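PDB 3G68: putative phosphosugar isomerase from Clostridium difficile, which probably acts on phosphosugars as an isomerase, having the double-SIS architecture of proteins that bind such sugar derivatives. Local coordinates for residues Y7-P12 with R186-Y191; T3-M8 with I318-G323; G146-K151 with Q310-I315. All blocks are in the same frame, centred on the assembly; numbering follows the deposited sequence.

Contact 1 of 3, residues Y7-P12 with R186-Y191; sequences YMLETP and RFEAVY
Phe-187 meets the helix turn from Met-8 to Pro-12 along nearly its whole length. Its CB already lies 3.8 Å from Pro-12 CG. With CG set anti to the backbone N (chi1 -174°), the ring then runs across the proline at about a right angle, and CD1 is 3.7 Å from Pro-12 CG. Pro-12 CD stands over one face of this ring, offset toward the rim, a CH-pi contact. Further out, Phe-187 CE1 comes to 3.3 Å from Met-8 O, an oxygen that also accepts the backbone N-H of Thr-11. Phe-187 CZ, at the tip, is almost as close to that oxygen and also touches Thr-11 CB at 4.2 Å. These contacts join helix 4-20, at the start of the double-SIS chain, to helix 187-200, which lies between its two parallel sheets in sequence; the axes of the short segments run roughly antiparallel, at 153°. One turn further along, Tyr-191 receives Leu-9 squarely: CD2 sits 3.6 Å from the ring centroid, only 1° off the normal, a CH-pi contact over the centre of the face. Met-8, a selenomethionine, approaches the same ring differently, its CE lying near the ring plane at the CD2-CE2 edge. Toward solvent the chemistry turns polar. Glu-188 OE1 touches Leu-9 CD2 and also accepts a hydrogen bond from a water 2.7 Å away; that water donates its second bond to Leu-9 O, so the two helices are bridged through solvent. Tyr-148, on helix 145-165, meets the Phe-187 ring edge-to-face. Glu-188 also packs on Asp-6 of a second subunit, while the neighbouring Arg-186 forms a salt bridge with Glu-137 of that subunit.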
loop_
_atom_site.group_PDB
_atom_site.type_symbol
_atom_site.label_atom_id
_atom_site.label_comp_id
_atom_site.label_asym_id
_atom_site.label_seq_id
_atom_site.Cartn_x
_atom_site.Cartn_y
_atom_site.Cartn_z
ATOM N N TYR B 7 -1.017 -14.325 43.662
ATOM C CA TYR B 7 -0.023 -15.346 43.415
ATOM C C TYR B 7 -0.392 -16.225 42.241
ATOM O O TYR B 7 0.514 -16.587 41.487
ATOM C CB TYR B 7 0.282 -16.172 44.663
ATOM C CG TYR B 7 0.956 -15.395 45.771
ATOM C CD1 TYR B 7 2.138 -14.682 45.531
ATOM C CD2 TYR B 7 0.476 -15.442 47.087
ATOM C CE1 TYR B 7 2.783 -13.993 46.554
ATOM C CE2 TYR B 7 1.133 -14.757 48.124
ATOM C CZ TYR B 7 2.268 -14.030 47.841
ATOM O OH TYR B 7 2.922 -13.369 48.835
HETATM N N MSE B 8 -1.681 -16.576 42.082
HETATM C CA MSE B 8 -2.128 -17.350 40.884
HETATM C C MSE B 8 -1.844 -16.553 39.593
HETATM O O MSE B 8 -1.199 -17.048 38.683
HETATM C CB MSE B 8 -3.612 -17.709 40.952
HETATM C CG MSE B 8 -3.916 -18.762 41.974
HETATM SE SE MSE B 8 -5.817 -19.020 42.125
HETATM C CE MSE B 8 -5.938 -19.985 40.257
ATOM N N LEU B 9 -2.280 -15.297 39.560
ATOM C CA LEU B 9 -2.070 -14.432 38.395
ATOM C C LEU B 9 -0.581 -14.195 38.035
ATOM O O LEU B 9 -0.271 -14.018 36.842
ATOM C CB LEU B 9 -2.843 -13.115 38.548
ATOM C CG LEU B 9 -4.363 -13.296 38.522
ATOM C CD1 LEU B 9 -5.077 -11.978 38.814
ATOM C CD2 LEU B 9 -4.858 -13.856 37.213
ATOM N N GLU B 10 0.316 -14.240 39.036
ATOM C CA GLU B 10 1.781 -14.124 38.829
ATOM C C GLU B 10 2.401 -15.382 38.191
ATOM O O GLU B 10 3.513 -15.344 37.634
ATOM C CB GLU B 10 2.452 -13.974 40.210
ATOM C CG GLU B 10 3.865 -13.512 40.185
ATOM C CD GLU B 10 4.528 -13.497 41.548
ATOM O OE1 GLU B 10 5.736 -13.205 41.565
ATOM O OE2 GLU B 10 3.903 -13.770 42.585
ATOM N N THR B 11 1.708 -16.513 38.326
ATOM C CA THR B 11 2.233 -17.816 37.950
ATOM C C THR B 11 2.747 -17.936 36.486
ATOM O O THR B 11 3.894 -18.333 36.301
ATOM C CB THR B 11 1.287 -18.966 38.414
ATOM O OG1 THR B 11 1.076 -18.826 39.831
ATOM C CG2 THR B 11 1.930 -20.323 38.155
ATOM N N PRO B 12 1.950 -17.562 35.456
ATOM C CA PRO B 12 2.541 -17.630 34.109
ATOM C C PRO B 12 3.886 -16.865 33.909
ATOM O O PRO B 12 4.810 -17.430 33.310
ATOM C CB PRO B 12 1.414 -17.102 33.206
ATOM C CG PRO B 12 0.164 -17.464 33.979
ATOM C CD PRO B 12 0.546 -17.130 35.395
ATOM N N ARG B 186 -2.747 -20.448 28.332
ATOM C CA ARG B 186 -4.199 -20.600 28.549
ATOM C C ARG B 186 -4.618 -20.332 29.985
ATOM O O ARG B 186 -5.817 -20.250 30.284
ATOM C CB ARG B 186 -4.635 -22.017 28.167
ATOM C CG ARG B 186 -4.388 -22.279 26.695
ATOM C CD ARG B 186 -4.993 -23.580 26.309
ATOM N NE ARG B 186 -4.903 -23.803 24.885
ATOM C CZ ARG B 186 -5.467 -24.820 24.251
ATOM N NH1 ARG B 186 -6.175 -25.723 24.911
ATOM N NH2 ARG B 186 -5.327 -24.924 22.933
ATOM N N PHE B 187 -3.644 -20.203 30.880
ATOM C CA PHE B 187 -3.907 -20.037 32.311
ATOM C C PHE B 187 -4.850 -18.872 32.586
ATOM O O PHE B 187 -5.856 -19.040 33.266
ATOM C CB PHE B 187 -2.566 -19.910 33.039
ATOM C CG PHE B 187 -2.652 -19.880 34.542
ATOM C CD1 PHE B 187 -3.081 -18.737 35.216
ATOM C CD2 PHE B 187 -2.183 -20.981 35.304
ATOM C CE1 PHE B 187 -3.109 -18.702 36.618
ATOM C CE2 PHE B 187 -2.220 -20.961 36.688
ATOM C CZ PHE B 187 -2.668 -19.835 37.359
ATOM N N GLU B 188 -4.528 -17.693 32.051
ATOM C CA GLU B 188 -5.348 -16.480 32.234
ATOM C C GLU B 188 -6.761 -16.667 31.734
ATOM O O GLU B 188 -7.707 -16.289 32.424
ATOM C CB GLU B 188 -4.704 -15.307 31.470
ATOM C CG GLU B 188 -5.453 -13.982 31.522
ATOM C CD GLU B 188 -5.237 -13.217 32.805
ATOM O OE1 GLU B 188 -4.357 -13.610 33.611
ATOM O OE2 GLU B 188 -5.940 -12.203 32.988
ATOM N N ALA B 189 -6.910 -17.213 30.520
ATOM C CA ALA B 189 -8.250 -17.457 29.951
ATOM C C ALA B 189 -9.082 -18.398 30.856
ATOM O O ALA B 189 -10.288 -18.147 31.109
ATOM C CB ALA B 189 -8.144 -18.021 28.532
ATOM N N VAL B 190 -8.432 -19.456 31.355
ATOM C CA VAL B 190 -9.101 -20.394 32.283
ATOM C C VAL B 190 -9.510 -19.690 33.601
ATOM O O VAL B 190 -10.606 -19.903 34.124
ATOM C CB VAL B 190 -8.233 -21.675 32.503
ATOM C CG1 VAL B 190 -8.797 -22.541 33.674
ATOM C CG2 VAL B 190 -8.128 -22.464 31.189
ATOM N N TYR B 191 -8.628 -18.842 34.131
ATOM C CA TYR B 191 -8.898 -18.058 35.336
ATOM C C TYR B 191 -10.158 -17.181 35.157
ATOM O O TYR B 191 -11.070 -17.164 36.010
ATOM C CB TYR B 191 -7.664 -17.213 35.665
ATOM C CG TYR B 191 -7.725 -16.452 36.956
ATOM C CD1 TYR B 191 -8.425 -15.274 37.051
ATOM C CD2 TYR B 191 -7.023 -16.897 38.082
ATOM C CE1 TYR B 191 -8.467 -14.569 38.228
ATOM C CE2 TYR B 191 -7.064 -16.202 39.270
ATOM C CZ TYR B 191 -7.803 -15.049 39.332
ATOM O OH TYR B 191 -7.902 -14.317 40.477
HETATM O O HOH W 1 -2.004 -14.560 34.566
#

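Contact 2 of 3, residues T3-M8 with I318-G323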
loop_
_atom_site.group_PDB
_atom_site.type_symbol
_atom_site.label_atom_id
_atom_site.label_comp_id
_atom_site.label_asym_id
_atom_site.label_seq_id
_atom_site.Cartn_x
_atom_site.Cartn_y
_atom_site.Cartn_z
ATOM N N THR B 3 -2.707 -11.746 47.897
ATOM C CA THR B 3 -3.720 -12.775 48.062
ATOM C C THR B 3 -3.383 -14.000 47.202
ATOM O O THR B 3 -2.473 -13.979 46.347
ATOM C CB THR B 3 -5.058 -12.235 47.602
ATOM O OG1 THR B 3 -4.964 -11.871 46.229
ATOM C CG2 THR B 3 -5.450 -10.989 48.418
ATOM N N ILE B 4 -4.140 -15.075 47.419
ATOM C CA ILE B 4 -4.036 -16.267 46.613
ATOM C C ILE B 4 -4.189 -15.879 45.127
ATOM O O ILE B 4 -3.410 -16.323 44.291
ATOM C CB ILE B 4 -5.138 -17.292 47.027
ATOM C CG1 ILE B 4 -4.821 -17.920 48.404
ATOM C CG2 ILE B 4 -5.279 -18.401 46.002
ATOM C CD1 ILE B 4 -6.065 -18.697 49.017
ATOM N N GLN B 5 -5.158 -15.011 44.822
ATOM C CA GLN B 5 -5.410 -14.610 43.425
ATOM C C GLN B 5 -4.191 -13.894 42.816
ATOM O O GLN B 5 -3.869 -14.132 41.645
ATOM C CB GLN B 5 -6.635 -13.718 43.293
ATOM C CG GLN B 5 -8.001 -14.311 43.714
ATOM C CD GLN B 5 -8.394 -14.075 45.187
ATOM O OE1 GLN B 5 -7.613 -14.277 46.111
ATOM N NE2 GLN B 5 -9.614 -13.622 45.386
ATOM N N ASP B 6 -3.538 -13.035 43.611
ATOM C CA ASP B 6 -2.326 -12.335 43.177
ATOM C C ASP B 6 -1.245 -13.339 42.791
ATOM O O ASP B 6 -0.646 -13.209 41.719
ATOM C CB ASP B 6 -1.779 -11.376 44.245
ATOM C CG ASP B 6 -2.712 -10.201 44.525
ATOM O OD1 ASP B 6 -3.376 -9.686 43.611
ATOM O OD2 ASP B 6 -2.789 -9.786 45.685
ATOM N N TYR B 7 -1.017 -14.325 43.662
ATOM C CA TYR B 7 -0.023 -15.346 43.415
ATOM C C TYR B 7 -0.392 -16.225 42.241
ATOM O O TYR B 7 0.514 -16.587 41.487
ATOM C CB TYR B 7 0.282 -16.172 44.663
ATOM C CG TYR B 7 0.956 -15.395 45.771
ATOM C CD1 TYR B 7 2.138 -14.682 45.531
ATOM C CD2 TYR B 7 0.476 -15.442 47.087
ATOM C CE1 TYR B 7 2.783 -13.993 46.554
ATOM C CE2 TYR B 7 1.133 -14.757 48.124
ATOM C CZ TYR B 7 2.268 -14.030 47.841
ATOM O OH TYR B 7 2.922 -13.369 48.835
HETATM N N MSE B 8 -1.681 -16.576 42.082
HETATM C CA MSE B 8 -2.128 -17.350 40.884
HETATM C C MSE B 8 -1.844 -16.553 39.593
HETATM O O MSE B 8 -1.199 -17.048 38.683
HETATM C CB MSE B 8 -3.612 -17.709 40.952
HETATM C CG MSE B 8 -3.916 -18.762 41.974
HETATM SE SE MSE B 8 -5.817 -19.020 42.125
HETATM C CE MSE B 8 -5.938 -19.985 40.257
ATOM N N ILE B 318 -10.519 -24.543 41.029
ATOM C CA ILE B 318 -10.638 -24.989 42.398
ATOM C C ILE B 318 -9.775 -24.085 43.282
ATOM O O ILE B 318 -10.228 -23.666 44.337
ATOM C CB ILE B 318 -10.233 -26.485 42.603
ATOM C CG1 ILE B 318 -11.079 -27.406 41.724
ATOM C CG2 ILE B 318 -10.443 -26.861 44.062
ATOM C CD1 ILE B 318 -12.524 -27.306 42.013
ATOM N N GLN B 319 -8.549 -23.783 42.860
ATOM C CA GLN B 319 -7.724 -22.820 43.602
ATOM C C GLN B 319 -8.378 -21.475 43.681
ATOM O O GLN B 319 -8.240 -20.789 44.699
ATOM C CB GLN B 319 -6.346 -22.676 42.959
ATOM C CG GLN B 319 -5.492 -23.913 43.084
ATOM C CD GLN B 319 -4.399 -23.944 42.058
ATOM O OE1 GLN B 319 -4.569 -23.450 40.930
ATOM N NE2 GLN B 319 -3.252 -24.524 42.429
ATOM N N LEU B 320 -9.090 -21.048 42.632
ATOM C CA LEU B 320 -9.778 -19.760 42.688
ATOM C C LEU B 320 -10.899 -19.781 43.708
ATOM O O LEU B 320 -11.147 -18.762 44.390
ATOM C CB LEU B 320 -10.229 -19.239 41.316
ATOM C CG LEU B 320 -10.779 -17.824 41.299
ATOM C CD1 LEU B 320 -9.777 -16.794 41.911
ATOM C CD2 LEU B 320 -11.105 -17.439 39.868
ATOM N N ILE B 321 -11.586 -20.926 43.829
ATOM C CA ILE B 321 -12.592 -21.104 44.866
ATOM C C ILE B 321 -11.945 -20.894 46.230
ATOM O O ILE B 321 -12.525 -20.218 47.063
ATOM C CB ILE B 321 -13.287 -22.477 44.828
ATOM C CG1 ILE B 321 -14.278 -22.539 43.672
ATOM C CG2 ILE B 321 -14.059 -22.731 46.152
ATOM C CD1 ILE B 321 -14.858 -23.962 43.386
ATOM N N CYS B 322 -10.734 -21.434 46.416
ATOM C CA CYS B 322 -10.002 -21.277 47.682
ATOM C C CYS B 322 -9.705 -19.826 48.018
ATOM O O CYS B 322 -9.691 -19.449 49.189
ATOM C CB CYS B 322 -8.716 -22.106 47.703
ATOM S SG CYS B 322 -8.970 -23.897 47.545
ATOM N N GLY B 323 -9.432 -19.010 47.003
ATOM C CA GLY B 323 -9.163 -17.607 47.215
ATOM C C GLY B 323 -10.423 -16.796 47.471
ATOM O O GLY B 323 -10.412 -15.892 48.326
HETATM O O HOH W 2 -8.239 -14.501 48.728
#
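Gln-319 and Gly-323, one helical turn apart, face Met-8 and Ile-4 where helix 316-324 packs on helix 4-20. In this double-SIS fold the pairing brings the N-terminal helix against a helix that follows the second of the two parallel sheets; the segment axes pass 9.5 Å apart and run roughly antiparallel, at 147°. Gln-319 comes first. Its CB lies 3.8 Å from the selenium of Met-8, whose chain bends at chi3 (72°), placing CE beside the same CB and near Gln-319 OE1. That amide oxygen is hydrogen-bonded to Tyr-148 OH, so the methyl group touches an acceptor already engaged. Leu-320 follows, and its CD1 meets Gln-5 CG at 3.5 Å, the two side chains crossing at about a right angle; Tyr-191 of helix 187-200 touches both. Cys-322 contributes chiefly its backbone, its O lying 3.7 Å from Ile-4 CD1. At Gly-323 the helices come nearest: its CA is 5.3 Å from Ile-4 CA and 3.7 Å from Ile-4 CD1. With no side chain at Gly-323, Ile-4 CD1 and Gln-5 OE1 lie directly against its alpha carbon. Just before Ile-4, Thr-3 and Asp-6 form a capping box: Asp-6 N donates to Thr-3 OG1, and Thr-3 N donates to Asp-6 OD2 from the anti side of the carboxylate, 33° out of its plane. A water-mediated polar link between the segments lies at Gln-5, where one water donates both to OE1 of that residue, at 2.7 Å, and to Gly-323 O, at 2.6 Å.

Contact 3 of 3, residues G146-K151 with Q310-I315; sequences GYYCTK and QTFNFI
Lys-151 and Thr-311 meet tip to tip, and the hydrogen bonds of the contact are theirs. NZ of Lys-151 donates to Thr-311 OG1 over 2.6 Å and also to Thr-311 O over 3.1 Å; in the second bond the nitrogen stands above the carbonyl plane, 48° out of it. Asp-222 of helix 220-234 completes the network, with OD1 in a salt bridge to the ammonium and hydrogen-bonded to Tyr-147 OH, and OD2 hydrogen-bonded to Thr-311 OG1. This carboxylate would compensate the lysine charge. A bend at chi3 (-71°) places CE of Lys-151 over one face of the Tyr-147 ring, toward its rim. Helix 145-165 of the first SIS half is thus tied to the loop that runs from the second parallel sheet into helix 316-324. Edge contacts with carbonyl oxygens come next, one in each direction: Thr-311 O lies in the plane of the Tyr-148 ring, 3.4 Å from CE1, and Tyr-148 O lies in the plane of the Phe-312 ring, 3.8 Å from CE1. Apolar packing makes up the rest. Tyr-148 CD1 meets Phe-312 CD1 at 4.1 Å as the two side chains lie alongside each other, pointing opposite ways. Ile-315 serves both tyrosines, its CD1 4.0 Å from Tyr-147 CE2 and its CG1 3.6 Å from Tyr-148 OH, whose hydrogen-bond partner is Gln-319.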
loop_
_atom_site.group_PDB
_atom_site.type_symbol
_atom_site.label_atom_id
_atom_site.label_comp_id
_atom_site.label_asym_id
_atom_site.label_seq_id
_atom_site.Cartn_x
_atom_site.Cartn_y
_atom_site.Cartn_z
ATOM N N GLY B 146 3.617 -21.727 43.789
ATOM C CA GLY B 146 4.703 -22.658 44.116
ATOM C C GLY B 146 4.470 -24.095 43.688
ATOM O O GLY B 146 5.411 -24.780 43.282
ATOM N N TYR B 147 3.214 -24.525 43.736
ATOM C CA TYR B 147 2.830 -25.857 43.286
ATOM C C TYR B 147 3.109 -25.976 41.777
ATOM O O TYR B 147 3.820 -26.888 41.373
ATOM C CB TYR B 147 1.350 -26.147 43.634
ATOM C CG TYR B 147 0.836 -27.496 43.149
ATOM C CD1 TYR B 147 1.439 -28.685 43.562
ATOM C CD2 TYR B 147 -0.236 -27.588 42.258
ATOM C CE1 TYR B 147 0.976 -29.908 43.123
ATOM C CE2 TYR B 147 -0.690 -28.830 41.801
ATOM C CZ TYR B 147 -0.083 -29.978 42.254
ATOM O OH TYR B 147 -0.528 -31.221 41.854
ATOM N N TYR B 148 2.532 -25.076 40.962
ATOM C CA TYR B 148 2.756 -25.038 39.504
ATOM C C TYR B 148 4.249 -24.942 39.133
ATOM O O TYR B 148 4.737 -25.677 38.281
ATOM C CB TYR B 148 2.012 -23.887 38.855
ATOM C CG TYR B 148 0.517 -24.090 38.829
ATOM C CD1 TYR B 148 -0.062 -25.073 38.014
ATOM C CD2 TYR B 148 -0.320 -23.292 39.589
ATOM C CE1 TYR B 148 -1.447 -25.265 37.988
ATOM C CE2 TYR B 148 -1.703 -23.466 39.552
ATOM C CZ TYR B 148 -2.251 -24.453 38.761
ATOM O OH TYR B 148 -3.603 -24.649 38.718
ATOM N N CYS B 149 4.974 -24.031 39.783
ATOM C CA CYS B 149 6.374 -23.854 39.453
ATOM C C CYS B 149 7.230 -25.059 39.881
ATOM O O CYS B 149 8.240 -25.309 39.246
ATOM C CB CYS B 149 6.918 -22.553 40.042
ATOM S SG CYS B 149 6.213 -21.051 39.373
ATOM N N THR B 150 6.822 -25.817 40.910
ATOM C CA THR B 150 7.570 -27.016 41.360
ATOM C C THR B 150 7.314 -28.174 40.364
ATOM O O THR B 150 8.247 -28.884 39.941
ATOM C CB THR B 150 7.205 -27.391 42.831
ATOM O OG1 THR B 150 7.610 -26.307 43.703
ATOM C CG2 THR B 150 7.865 -28.708 43.276
ATOM N N LYS B 151 6.055 -28.361 39.956
ATOM C CA LYS B 151 5.747 -29.334 38.910
ATOM C C LYS B 151 6.545 -29.023 37.624
ATOM O O LYS B 151 7.125 -29.916 37.030
ATOM C CB LYS B 151 4.270 -29.354 38.580
ATOM C CG LYS B 151 3.381 -29.881 39.704
ATOM C CD LYS B 151 1.947 -30.059 39.196
ATOM C CE LYS B 151 1.215 -28.712 38.932
ATOM N NZ LYS B 151 -0.204 -28.920 38.589
ATOM N N GLN B 310 -1.882 -30.677 30.658
ATOM C CA GLN B 310 -3.165 -30.195 31.205
ATOM C C GLN B 310 -3.035 -29.846 32.675
ATOM O O GLN B 310 -3.883 -29.125 33.209
ATOM C CB GLN B 310 -4.280 -31.238 31.010
ATOM C CG GLN B 310 -4.061 -32.540 31.804
ATOM C CD GLN B 310 -5.169 -33.574 31.606
ATOM O OE1 GLN B 310 -6.295 -33.257 31.243
ATOM N NE2 GLN B 310 -4.832 -34.819 31.843
ATOM N N THR B 311 -2.013 -30.377 33.343
ATOM C CA THR B 311 -1.757 -30.075 34.745
ATOM C C THR B 311 -1.592 -28.558 34.991
ATOM O O THR B 311 -1.814 -28.082 36.073
ATOM C CB THR B 311 -0.531 -30.855 35.306
ATOM O OG1 THR B 311 -0.511 -30.758 36.741
ATOM C CG2 THR B 311 0.782 -30.319 34.719
ATOM N N PHE B 312 -1.191 -27.801 33.987
ATOM C CA PHE B 312 -1.033 -26.347 34.165
ATOM C C PHE B 312 -2.302 -25.540 34.073
ATOM O O PHE B 312 -2.237 -24.317 34.163
ATOM C CB PHE B 312 0.033 -25.809 33.210
ATOM C CG PHE B 312 1.342 -26.413 33.464
ATOM C CD1 PHE B 312 1.973 -26.204 34.697
ATOM C CD2 PHE B 312 1.932 -27.274 32.539
ATOM C CE1 PHE B 312 3.202 -26.829 34.970
ATOM C CE2 PHE B 312 3.157 -27.872 32.816
ATOM C CZ PHE B 312 3.785 -27.644 34.032
ATOM N N ASN B 313 -3.436 -26.205 33.837
ATOM C CA ASN B 313 -4.714 -25.527 33.797
ATOM C C ASN B 313 -5.838 -26.123 34.622
ATOM O O ASN B 313 -6.698 -25.377 35.049
ATOM C CB ASN B 313 -5.259 -25.529 32.363
ATOM C CG ASN B 313 -4.345 -24.851 31.343
ATOM O OD1 ASN B 313 -4.432 -25.186 30.171
ATOM N ND2 ASN B 313 -3.511 -23.892 31.763
ATOM N N PHE B 314 -5.858 -27.441 34.842
ATOM C CA PHE B 314 -7.094 -28.087 35.331
ATOM C C PHE B 314 -7.665 -27.632 36.666
ATOM O O PHE B 314 -8.886 -27.456 36.781
ATOM C CB PHE B 314 -7.008 -29.622 35.330
ATOM C CG PHE B 314 -8.139 -30.254 34.608
ATOM C CD1 PHE B 314 -9.437 -30.115 35.066
ATOM C CD2 PHE B 314 -7.909 -30.944 33.413
ATOM C CE1 PHE B 314 -10.510 -30.699 34.355
ATOM C CE2 PHE B 314 -8.946 -31.484 32.700
ATOM C CZ PHE B 314 -10.253 -31.352 33.167
ATOM N N ILE B 315 -6.812 -27.428 37.663
ATOM C CA ILE B 315 -7.299 -27.080 38.988
ATOM C C ILE B 315 -7.351 -25.578 39.286
ATOM O O ILE B 315 -7.716 -25.185 40.395
ATOM C CB ILE B 315 -6.603 -27.871 40.129
ATOM C CG1 ILE B 315 -5.134 -27.534 40.285
ATOM C CG2 ILE B 315 -6.758 -29.374 39.928
ATOM C CD1 ILE B 315 -4.572 -28.118 41.601
#

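Contacts 1 and 2 both use helix 4-20 and share Met-8, which turns its backbone oxygen and methyl group to helix 187-200 and its selenium and methyl group to helix 316-324. The centre of contact 3 is about 6 Å from the chain centre, against about 15 Å and 14 Å for those of contacts 1 and 2. Contacts 2 and 3 are buried, whereas contact 1 has an exposed rim beside a second subunit. The chemistry follows: direct hydrogen bonds from a buried lysine at contact 3, a water bridge at the exposed edge of contact 1, another at Gln-5 in contact 2. Gln-319 and Tyr-148 connect contacts 2 and 3; the Phe-187 ring packs on Phe-312 O.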